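Local coordinates for devB protein (PDB 1Y89) that probably hydrolyses 6-phosphogluconolactone to 6-phosphogluconate, the lactonase step of the oxidative pentose phosphate pathway, at residues N93-A96 with Q97-H100; G82-A86 with L87-K91; A146-P150 with G151-Y155; V174-T177 with A178-Q182. One frame throughout, in Å; residues are numbered along the deposited sequence.

In the fold
Each of the four is a local contact within its own continuous stretch of chain, and their chemistry follows their place in the fold. Interactions 1 and 2 lie on the same side of the chain's centre and meet where I99 CD1 packs on F89 CG at 3.8 Å, joining the loop after helix 80-89 to that helix. Interaction 1 is a surface turn and interaction 2 a partly buried helix end, both organised by backbone bonds. Interactions 3 and 4, their centres about 10 Å apart, also touch. Interaction 3 is a partly buried loop turn, whereas interaction 4 is buried at a strand-to-helix junction, where side-chain packing accompanies two weak backbone bonds.

Interaction 1 (N93-A96 with Q97-H100); sequences NMPA and QNIH
P95 and N98 face each other across a short 3-10 turn, and their closeness shows how a turn can pack one flank densely while leaving the other to solvent. The turn is closed by two successive bonds from residue i+3 to residue i: N98 N reaches P95 O at 3.0 Å, and I99 N reaches A96 O at 3.1 Å with an N-H...O angle of 160°. Both donors stand above the plane of the carbonyl they use, not on a lone pair.

The dense side is built by M94, a selenomethionine, and by N98 and I99. The M94 chain runs out fully extended, with CG anti to the backbone N (chi1 166°). This stretch carries its terminal CE to 3.6 Å from N98 CB, while SE lies 4.0 Å from I99 CG1. N98 turns its amide across the proline ring, with OD1 3.7 Å from P95 CB, and its ND2 is hydrogen-bonded to the carbonyl O of L62 on strand 62-70. On the same strand F64 meets M94 and W66 meets I99.

On the other side the contact thins out. A96 and Q97 are exposed, and the long Q97 side chain does little more than lay its NE2 4.0 Å from P95 CB. The division of labour is plain: backbone bonds close the turn, the selenomethionine and isoleucine give it an apolar underside against the sheet, and the ND2 of the buried asparagine is hydrogen-bonded to a strand carbonyl.

Interaction 2 (G82-A86 with L87-K91); sequences GEANA and LLFSK
N85 O is gripped twice by S90, by the backbone N at 3.0 Å and by the hydroxyl OG at 2.8 Å, and both donors lie in the carbonyl plane. The hydroxyl can fold back in this way because S90 OG sits between its own backbone N and carbonyl carbon (chi1 69°). One residue earlier the pattern of shared acceptance recurs with different geometry. A84 O takes L88 N at 2.8 Å and F89 N at 3.1 Å, and these two donors arrive from opposite faces of its plane.

The bonds from F89 to A84 and from S90 to N85 each span five residues, whereas those from L87 to E83 and from L88 to A84 span the four of an ordinary alpha-helix. The contact is thus a worked example of a helix widening into a pi-type turn near its C-terminal end, here in helix 80-89, which packs through A84, L87 and L88 against F45 of helix 39-48.

Side chains fill in around the widened turn. The F89 ring lies against the preceding turn, with CE2 3.6 Å from A84 CB, and A84 O stands over one face of the ring, offset toward its rim. The N85 amide crosses the phenylalanine at an angle, its plane turned 37° from that of the ring, and N85 OD1 comes to 3.4 Å from F89 CB. Farther round the helix E83 and L87 run alongside one another in the same direction, and E83 CG touches L87 CD1 at 3.8 Å.

Interaction 3 (A146-P150 with G151-Y155); sequences ASLFP and GQTDY
F149 and T153 lose the most surface to each other's segments, with P150 close behind, and the carbonyl oxygen of F149 is where they converge. T153 OG1 donates to F149 O at 2.8 Å and Q152 N does so at 3.1 Å, the two coming from opposite faces of the carbonyl plane. With OG1 anti to its own carbonyl carbon (chi1 -62°), the hydroxyl lies beside the T153 backbone N, on the side where F149 O sits. The same hydroxyl lies 3.4 Å from L148 CB, while the T153 methyl CG2 sits 3.6 Å above the centre of the Y155 ring.

F149 leaves only its root in the turn: its CB rests 3.4 Å from Q152 CG, and the two side chains run side by side. The ring itself leads away, stacked on H144 and met edge-to-face by H166; a phosphate ion, probably from the crystallisation liquor, lies about 4 Å from the side chain. P150 rests on P214 of helix 214-217, which also meets T153 and Y155.

P150 and G151 take the two central places of the chain reversal from F149 to Q152. With P150 at psi 138° and G151 at a positive phi of 78°, a value that favours glycine, this is a type II beta turn. It follows closely on the Asp-Gly-His sequence characteristic of the glucosamine-6-phosphate isomerase/6-phosphogluconolactonase family, which contains D142 and H144, consistent with a place beside the sugar-phosphate pocket.

Interaction 4 (V174-T177 with A178-Q182); sequences VSKT and AKVLQ
K176 lies across V180 and L181 where strand 172-176 hands over to helix 178-183, with T177 at the N-cap position between them. The junction illustrates how a central-sheet strand of an alpha/beta fold can pass straight into a helix: the short strand and helix segments run at 38° to each other, their axes 8.2 Å apart at closest approach.

Carbon-to-carbon contacts come first. The methylene chain of K176 touches two branched side chains, with CD 3.6 Å from V180 CG1 and 3.7 Å from L181 CD1. It meets the valine at about a right angle and the leucine more obliquely. L181 continues inward onto I135 and L137 of strand 134-137.

Backbone bonds are feebler. T177 O is approached by V180 N and L181 N, both weakly: the first bond is bent to 128°, and the second is nearly straight but 3.5 Å long.

The polar side-chain ends find their partners outside the junction. K176 is buried, yet its NZ bonds to S34 OG and its charge faces the ring of F132 in a cation-pi contact, an arrangement that should make burying the charge less costly. T177 OG1 bonds to the carbonyl of N159, and K179 NZ to that of A158, so the loop before strand 161-165 is tied to the start of the helix. Within the strand, S175 OG donates to K176 O at 2.8 Å, the donor tilted 17° from the carbonyl plane.

Interaction 1 (N93-A96 with Q97-H100)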
loop_
_atom_site.group_PDB
_atom_site.type_symbol
_atom_site.label_atom_id
_atom_site.label_comp_id
_atom_site.label_asym_id
_atom_site.label_seq_id
_atom_site.Cartn_x
_atom_site.Cartn_y
_atom_site.Cartn_z
ATOM N N ASN A 93 2.730 12.465 26.763
ATOM C CA ASN A 93 1.889 12.046 27.871
ATOM C C ASN A 93 1.176 10.741 27.548
ATOM O O ASN A 93 0.109 10.717 26.933
ATOM C CB ASN A 93 0.883 13.140 28.241
ATOM C CG ASN A 93 0.150 12.847 29.544
ATOM O OD1 ASN A 93 0.589 12.013 30.357
ATOM N ND2 ASN A 93 -0.979 13.535 29.757
HETATM N N MSE A 94 1.772 9.647 27.984
HETATM C CA MSE A 94 1.264 8.331 27.650
HETATM C C MSE A 94 1.271 7.516 28.933
HETATM O O MSE A 94 2.282 7.532 29.645
HETATM C CB MSE A 94 2.182 7.687 26.613
HETATM C CG MSE A 94 1.957 6.201 26.433
HETATM SE SE MSE A 94 2.778 5.674 24.753
HETATM C CE MSE A 94 1.777 3.897 24.532
ATOM N N PRO A 95 0.163 6.793 29.226
ATOM C CA PRO A 95 0.163 6.004 30.471
ATOM C C PRO A 95 1.342 5.023 30.500
ATOM O O PRO A 95 1.669 4.394 29.477
ATOM C CB PRO A 95 -1.179 5.252 30.432
ATOM C CG PRO A 95 -2.044 6.018 29.492
ATOM C CD PRO A 95 -1.105 6.665 28.475
ATOM N N ALA A 96 1.979 4.914 31.673
ATOM C CA ALA A 96 3.107 4.012 31.891
ATOM C C ALA A 96 2.650 2.572 31.617
ATOM O O ALA A 96 3.398 1.760 31.061
ATOM C CB ALA A 96 3.643 4.161 33.334
ATOM N N GLN A 97 1.399 2.284 31.970
ATOM C CA GLN A 97 0.833 0.939 31.822
ATOM C C GLN A 97 0.685 0.536 30.349
ATOM O O GLN A 97 0.558 -0.650 30.053
ATOM C CB GLN A 97 -0.520 0.804 32.579
ATOM C CG GLN A 97 -1.714 1.512 31.870
ATOM C CD GLN A 97 -2.939 1.735 32.745
ATOM O OE1 GLN A 97 -3.631 0.773 33.136
ATOM N NE2 GLN A 97 -3.239 3.020 33.044
ATOM N N ASN A 98 0.756 1.509 29.425
ATOM C CA ASN A 98 0.600 1.228 27.993
ATOM C C ASN A 98 1.952 0.923 27.339
ATOM O O ASN A 98 2.036 0.633 26.132
ATOM C CB ASN A 98 -0.028 2.453 27.280
ATOM C CG ASN A 98 -1.513 2.581 27.537
ATOM O OD1 ASN A 98 -1.997 2.167 28.581
ATOM N ND2 ASN A 98 -2.244 3.147 26.579
ATOM N N ILE A 99 3.018 1.044 28.118
ATOM C CA ILE A 99 4.355 0.767 27.593
ATOM C C ILE A 99 4.854 -0.537 28.230
ATOM O O ILE A 99 5.084 -0.595 29.423
ATOM C CB ILE A 99 5.327 1.956 27.869
ATOM C CG1 ILE A 99 4.753 3.259 27.308
ATOM C CG2 ILE A 99 6.716 1.676 27.279
ATOM C CD1 ILE A 99 5.493 4.522 27.790
ATOM N N HIS A 100 4.987 -1.588 27.436
ATOM C CA HIS A 100 5.192 -2.921 27.992
ATOM C C HIS A 100 6.619 -3.339 27.656
ATOM O O HIS A 100 6.854 -4.152 26.743
ATOM C CB HIS A 100 4.193 -3.897 27.364
ATOM C CG HIS A 100 2.755 -3.477 27.507
ATOM N ND1 HIS A 100 1.938 -3.958 28.503
ATOM C CD2 HIS A 100 1.988 -2.643 26.765
ATOM C CE1 HIS A 100 0.733 -3.416 28.392
ATOM N NE2 HIS A 100 0.726 -2.641 27.318
#

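Interaction 2 (G82-A86 with L87-K91)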
loop_
_atom_site.group_PDB
_atom_site.type_symbol
_atom_site.label_atom_id
_atom_site.label_comp_id
_atom_site.label_asym_id
_atom_site.label_seq_id
_atom_site.Cartn_x
_atom_site.Cartn_y
_atom_site.Cartn_z
ATOM N N GLY A 82 15.227 1.941 25.959
ATOM C CA GLY A 82 15.952 3.128 26.436
ATOM C C GLY A 82 16.001 4.223 25.373
ATOM O O GLY A 82 15.781 5.413 25.672
ATOM N N GLU A 83 16.268 3.841 24.125
ATOM C CA GLU A 83 16.269 4.838 23.043
ATOM C C GLU A 83 14.851 5.391 22.686
ATOM O O GLU A 83 14.680 6.601 22.460
ATOM C CB GLU A 83 16.999 4.297 21.813
ATOM C CG GLU A 83 17.106 5.295 20.687
ATOM C CD GLU A 83 18.422 5.147 19.911
ATOM O OE1 GLU A 83 18.569 4.135 19.153
ATOM O OE2 GLU A 83 19.297 6.037 20.090
ATOM N N ALA A 84 13.850 4.508 22.646
ATOM C CA ALA A 84 12.455 4.910 22.475
ATOM C C ALA A 84 12.041 5.863 23.581
ATOM O O ALA A 84 11.347 6.866 23.334
ATOM C CB ALA A 84 11.506 3.656 22.433
ATOM N N ASN A 85 12.479 5.572 24.804
ATOM C CA ASN A 85 12.160 6.449 25.902
ATOM C C ASN A 85 12.855 7.833 25.809
ATOM O O ASN A 85 12.220 8.857 26.053
ATOM C CB ASN A 85 12.488 5.775 27.256
ATOM C CG ASN A 85 12.059 6.639 28.442
ATOM O OD1 ASN A 85 10.897 7.040 28.558
ATOM N ND2 ASN A 85 12.990 6.913 29.325
ATOM N N ALA A 86 14.149 7.852 25.503
ATOM C CA ALA A 86 14.878 9.116 25.360
ATOM C C ALA A 86 14.281 9.974 24.246
ATOM O O ALA A 86 14.097 11.200 24.428
ATOM C CB ALA A 86 16.350 8.854 25.100
ATOM N N LEU A 87 13.908 9.344 23.134
ATOM C CA LEU A 87 13.459 10.128 21.963
ATOM C C LEU A 87 11.964 10.452 21.951
ATOM O O LEU A 87 11.550 11.469 21.374
ATOM C CB LEU A 87 13.852 9.457 20.638
ATOM C CG LEU A 87 15.369 9.298 20.376
ATOM C CD1 LEU A 87 15.561 8.420 19.096
ATOM C CD2 LEU A 87 16.083 10.643 20.226
ATOM N N LEU A 88 11.169 9.560 22.547
ATOM C CA LEU A 88 9.708 9.684 22.485
ATOM C C LEU A 88 9.015 9.693 23.840
ATOM O O LEU A 88 8.395 10.716 24.223
ATOM C CB LEU A 88 9.083 8.586 21.596
ATOM C CG LEU A 88 7.545 8.548 21.516
ATOM C CD1 LEU A 88 6.975 9.943 21.031
ATOM C CD2 LEU A 88 7.076 7.414 20.583
ATOM N N PHE A 89 9.057 8.563 24.556
ATOM C CA PHE A 89 8.146 8.432 25.703
ATOM C C PHE A 89 8.346 9.547 26.716
ATOM O O PHE A 89 7.380 10.057 27.274
ATOM C CB PHE A 89 8.255 7.062 26.411
ATOM C CG PHE A 89 8.158 5.899 25.478
ATOM C CD1 PHE A 89 7.270 5.919 24.404
ATOM C CD2 PHE A 89 8.950 4.768 25.681
ATOM C CE1 PHE A 89 7.176 4.829 23.542
ATOM C CE2 PHE A 89 8.869 3.700 24.818
ATOM C CZ PHE A 89 7.984 3.735 23.739
ATOM N N SER A 90 9.594 9.927 26.954
ATOM C CA SER A 90 9.882 11.013 27.901
ATOM C C SER A 90 9.406 12.401 27.407
ATOM O O SER A 90 9.522 13.394 28.132
ATOM C CB SER A 90 11.376 11.053 28.174
ATOM O OG SER A 90 12.052 11.493 27.018
ATOM N N LYS A 91 8.901 12.475 26.175
ATOM C CA LYS A 91 8.495 13.756 25.585
ATOM C C LYS A 91 6.986 13.846 25.396
ATOM O O LYS A 91 6.497 14.819 24.795
ATOM C CB LYS A 91 9.156 13.967 24.209
ATOM C CG LYS A 91 10.616 13.609 24.122
ATOM C CD LYS A 91 11.449 14.593 24.849
ATOM C CE LYS A 91 12.894 14.211 24.737
ATOM N NZ LYS A 91 13.704 15.156 25.533
#

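Interaction 3 (A146-P150 with G151-Y155)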
loop_
_atom_site.group_PDB
_atom_site.type_symbol
_atom_site.label_atom_id
_atom_site.label_comp_id
_atom_site.label_asym_id
_atom_site.label_seq_id
_atom_site.Cartn_x
_atom_site.Cartn_y
_atom_site.Cartn_z
ATOM N N ALA A 146 13.716 -8.983 14.063
ATOM C CA ALA A 146 13.675 -9.093 15.524
ATOM C C ALA A 146 15.045 -9.617 15.972
ATOM O O ALA A 146 16.052 -9.101 15.511
ATOM C CB ALA A 146 12.524 -10.037 15.969
ATOM N N SER A 147 15.112 -10.648 16.840
ATOM C CA SER A 147 16.418 -11.278 17.144
ATOM C C SER A 147 16.388 -12.751 16.727
ATOM O O SER A 147 16.903 -13.658 17.441
ATOM C CB SER A 147 16.817 -11.115 18.639
ATOM O OG SER A 147 17.390 -9.813 18.836
ATOM N N LEU A 148 15.754 -12.963 15.572
ATOM C CA LEU A 148 15.673 -14.240 14.907
ATOM C C LEU A 148 16.723 -14.213 13.809
ATOM O O LEU A 148 16.541 -13.534 12.792
ATOM C CB LEU A 148 14.273 -14.407 14.288
ATOM C CG LEU A 148 13.134 -14.352 15.320
ATOM C CD1 LEU A 148 11.756 -14.391 14.606
ATOM C CD2 LEU A 148 13.298 -15.461 16.392
ATOM N N PHE A 149 17.823 -14.931 14.035
ATOM C CA PHE A 149 18.992 -14.867 13.161
ATOM C C PHE A 149 19.061 -16.086 12.247
ATOM O O PHE A 149 18.621 -17.174 12.644
ATOM C CB PHE A 149 20.263 -14.760 14.011
ATOM C CG PHE A 149 20.411 -13.406 14.684
ATOM C CD1 PHE A 149 20.979 -12.335 13.998
ATOM C CD2 PHE A 149 19.989 -13.221 16.000
ATOM C CE1 PHE A 149 21.118 -11.086 14.627
ATOM C CE2 PHE A 149 20.112 -11.974 16.637
ATOM C CZ PHE A 149 20.649 -10.904 15.947
ATOM N N PRO A 150 19.643 -15.918 11.045
ATOM C CA PRO A 150 19.743 -17.026 10.080
ATOM C C PRO A 150 20.492 -18.215 10.683
ATOM O O PRO A 150 21.469 -18.030 11.397
ATOM C CB PRO A 150 20.532 -16.428 8.894
ATOM C CG PRO A 150 21.031 -15.067 9.352
ATOM C CD PRO A 150 20.216 -14.649 10.538
ATOM N N GLY A 151 20.001 -19.420 10.425
ATOM C CA GLY A 151 20.616 -20.633 10.966
ATOM C C GLY A 151 20.309 -20.924 12.433
ATOM O O GLY A 151 20.557 -22.043 12.901
ATOM N N GLN A 152 19.796 -19.941 13.172
ATOM C CA GLN A 152 19.508 -20.159 14.590
ATOM C C GLN A 152 18.049 -19.954 14.961
ATOM O O GLN A 152 17.689 -20.027 16.132
ATOM C CB GLN A 152 20.487 -19.389 15.510
ATOM C CG GLN A 152 20.622 -17.895 15.321
ATOM C CD GLN A 152 21.579 -17.216 16.363
ATOM O OE1 GLN A 152 21.135 -16.464 17.249
ATOM N NE2 GLN A 152 22.873 -17.505 16.258
ATOM N N THR A 153 17.203 -19.744 13.946
ATOM C CA THR A 153 15.778 -19.543 14.148
ATOM C C THR A 153 14.997 -20.866 13.991
ATOM O O THR A 153 15.137 -21.571 12.981
ATOM C CB THR A 153 15.233 -18.517 13.138
ATOM O OG1 THR A 153 15.893 -17.258 13.355
ATOM C CG2 THR A 153 13.707 -18.338 13.285
ATOM N N ASP A 154 14.169 -21.167 14.980
ATOM C CA ASP A 154 13.283 -22.328 14.924
ATOM C C ASP A 154 11.912 -21.810 14.504
ATOM O O ASP A 154 11.182 -21.229 15.321
ATOM C CB ASP A 154 13.211 -23.029 16.281
ATOM C CG ASP A 154 12.221 -24.200 16.285
ATOM O OD1 ASP A 154 11.649 -24.532 15.221
ATOM O OD2 ASP A 154 12.005 -24.775 17.357
ATOM N N TYR A 155 11.598 -21.996 13.219
ATOM C CA TYR A 155 10.366 -21.491 12.634
ATOM C C TYR A 155 9.168 -22.275 13.118
ATOM O O TYR A 155 8.043 -21.868 12.868
ATOM C CB TYR A 155 10.409 -21.503 11.087
ATOM C CG TYR A 155 11.457 -20.587 10.544
ATOM C CD1 TYR A 155 11.208 -19.201 10.387
ATOM C CD2 TYR A 155 12.701 -21.074 10.222
ATOM C CE1 TYR A 155 12.201 -18.343 9.900
ATOM C CE2 TYR A 155 13.706 -20.220 9.725
ATOM C CZ TYR A 155 13.449 -18.866 9.577
ATOM O OH TYR A 155 14.475 -18.070 9.103
#

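Interaction 4 (V174-T177 with A178-Q182)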
loop_
_atom_site.group_PDB
_atom_site.type_symbol
_atom_site.label_atom_id
_atom_site.label_comp_id
_atom_site.label_asym_id
_atom_site.label_seq_id
_atom_site.Cartn_x
_atom_site.Cartn_y
_atom_site.Cartn_z
ATOM N N VAL A 174 15.977 -10.975 24.226
ATOM C CA VAL A 174 14.660 -11.641 24.295
ATOM C C VAL A 174 13.920 -11.224 23.024
ATOM O O VAL A 174 13.898 -10.041 22.684
ATOM C CB VAL A 174 13.885 -11.215 25.560
ATOM C CG1 VAL A 174 12.427 -11.735 25.516
ATOM C CG2 VAL A 174 14.633 -11.712 26.805
ATOM N N SER A 175 13.376 -12.204 22.302
ATOM C CA SER A 175 12.735 -11.928 21.036
ATOM C C SER A 175 11.351 -12.528 20.969
ATOM O O SER A 175 11.113 -13.592 21.542
ATOM C CB SER A 175 13.564 -12.517 19.897
ATOM O OG SER A 175 13.075 -12.115 18.617
ATOM N N LYS A 176 10.452 -11.876 20.241
ATOM C CA LYS A 176 9.270 -12.586 19.744
ATOM C C LYS A 176 9.732 -13.768 18.904
ATOM O O LYS A 176 10.802 -13.691 18.273
ATOM C CB LYS A 176 8.439 -11.678 18.832
ATOM C CG LYS A 176 7.617 -10.635 19.591
ATOM C CD LYS A 176 6.640 -9.924 18.595
ATOM C CE LYS A 176 5.661 -8.940 19.279
ATOM N NZ LYS A 176 6.266 -7.853 20.109
ATOM N N THR A 177 8.946 -14.854 18.884
ATOM C CA THR A 177 9.220 -15.943 17.957
ATOM C C THR A 177 8.554 -15.665 16.608
ATOM O O THR A 177 7.689 -14.772 16.506
ATOM C CB THR A 177 8.664 -17.272 18.478
ATOM O OG1 THR A 177 7.257 -17.113 18.737
ATOM C CG2 THR A 177 9.416 -17.688 19.745
ATOM N N ALA A 178 8.925 -16.444 15.587
ATOM C CA ALA A 178 8.310 -16.292 14.243
ATOM C C ALA A 178 6.771 -16.405 14.308
ATOM O O ALA A 178 6.037 -15.696 13.609
ATOM C CB ALA A 178 8.873 -17.334 13.281
ATOM N N LYS A 179 6.300 -17.306 15.167
ATOM C CA LYS A 179 4.877 -17.555 15.337
ATOM C C LYS A 179 4.087 -16.295 15.666
ATOM O O LYS A 179 2.975 -16.088 15.140
ATOM C CB LYS A 179 4.712 -18.573 16.470
ATOM C CG LYS A 179 3.318 -18.817 16.903
ATOM C CD LYS A 179 3.390 -19.918 18.004
ATOM C CE LYS A 179 2.035 -20.316 18.440
ATOM N NZ LYS A 179 2.051 -21.523 19.374
ATOM N N VAL A 180 4.630 -15.461 16.553
ATOM C CA VAL A 180 3.919 -14.216 16.882
ATOM C C VAL A 180 3.890 -13.258 15.667
ATOM O O VAL A 180 2.859 -12.617 15.358
ATOM C CB VAL A 180 4.560 -13.529 18.112
ATOM C CG1 VAL A 180 3.879 -12.191 18.409
ATOM C CG2 VAL A 180 4.490 -14.513 19.347
ATOM N N LEU A 181 5.021 -13.121 14.975
ATOM C CA LEU A 181 5.004 -12.308 13.743
ATOM C C LEU A 181 4.004 -12.785 12.697
ATOM O O LEU A 181 3.283 -11.983 12.095
ATOM C CB LEU A 181 6.404 -12.224 13.110
ATOM C CG LEU A 181 7.411 -11.236 13.667
ATOM C CD1 LEU A 181 7.500 -11.233 15.207
ATOM C CD2 LEU A 181 8.848 -11.516 13.023
ATOM N N GLN A 182 3.954 -14.095 12.490
ATOM C CA GLN A 182 3.047 -14.699 11.528
ATOM C C GLN A 182 1.559 -14.514 11.910
ATOM O O GLN A 182 0.691 -14.436 11.029
ATOM C CB GLN A 182 3.393 -16.194 11.395
ATOM C CG GLN A 182 4.753 -16.471 10.728
ATOM C CD GLN A 182 5.255 -17.909 10.961
ATOM O OE1 GLN A 182 4.929 -18.531 11.973
ATOM N NE2 GLN A 182 6.085 -18.418 10.039
#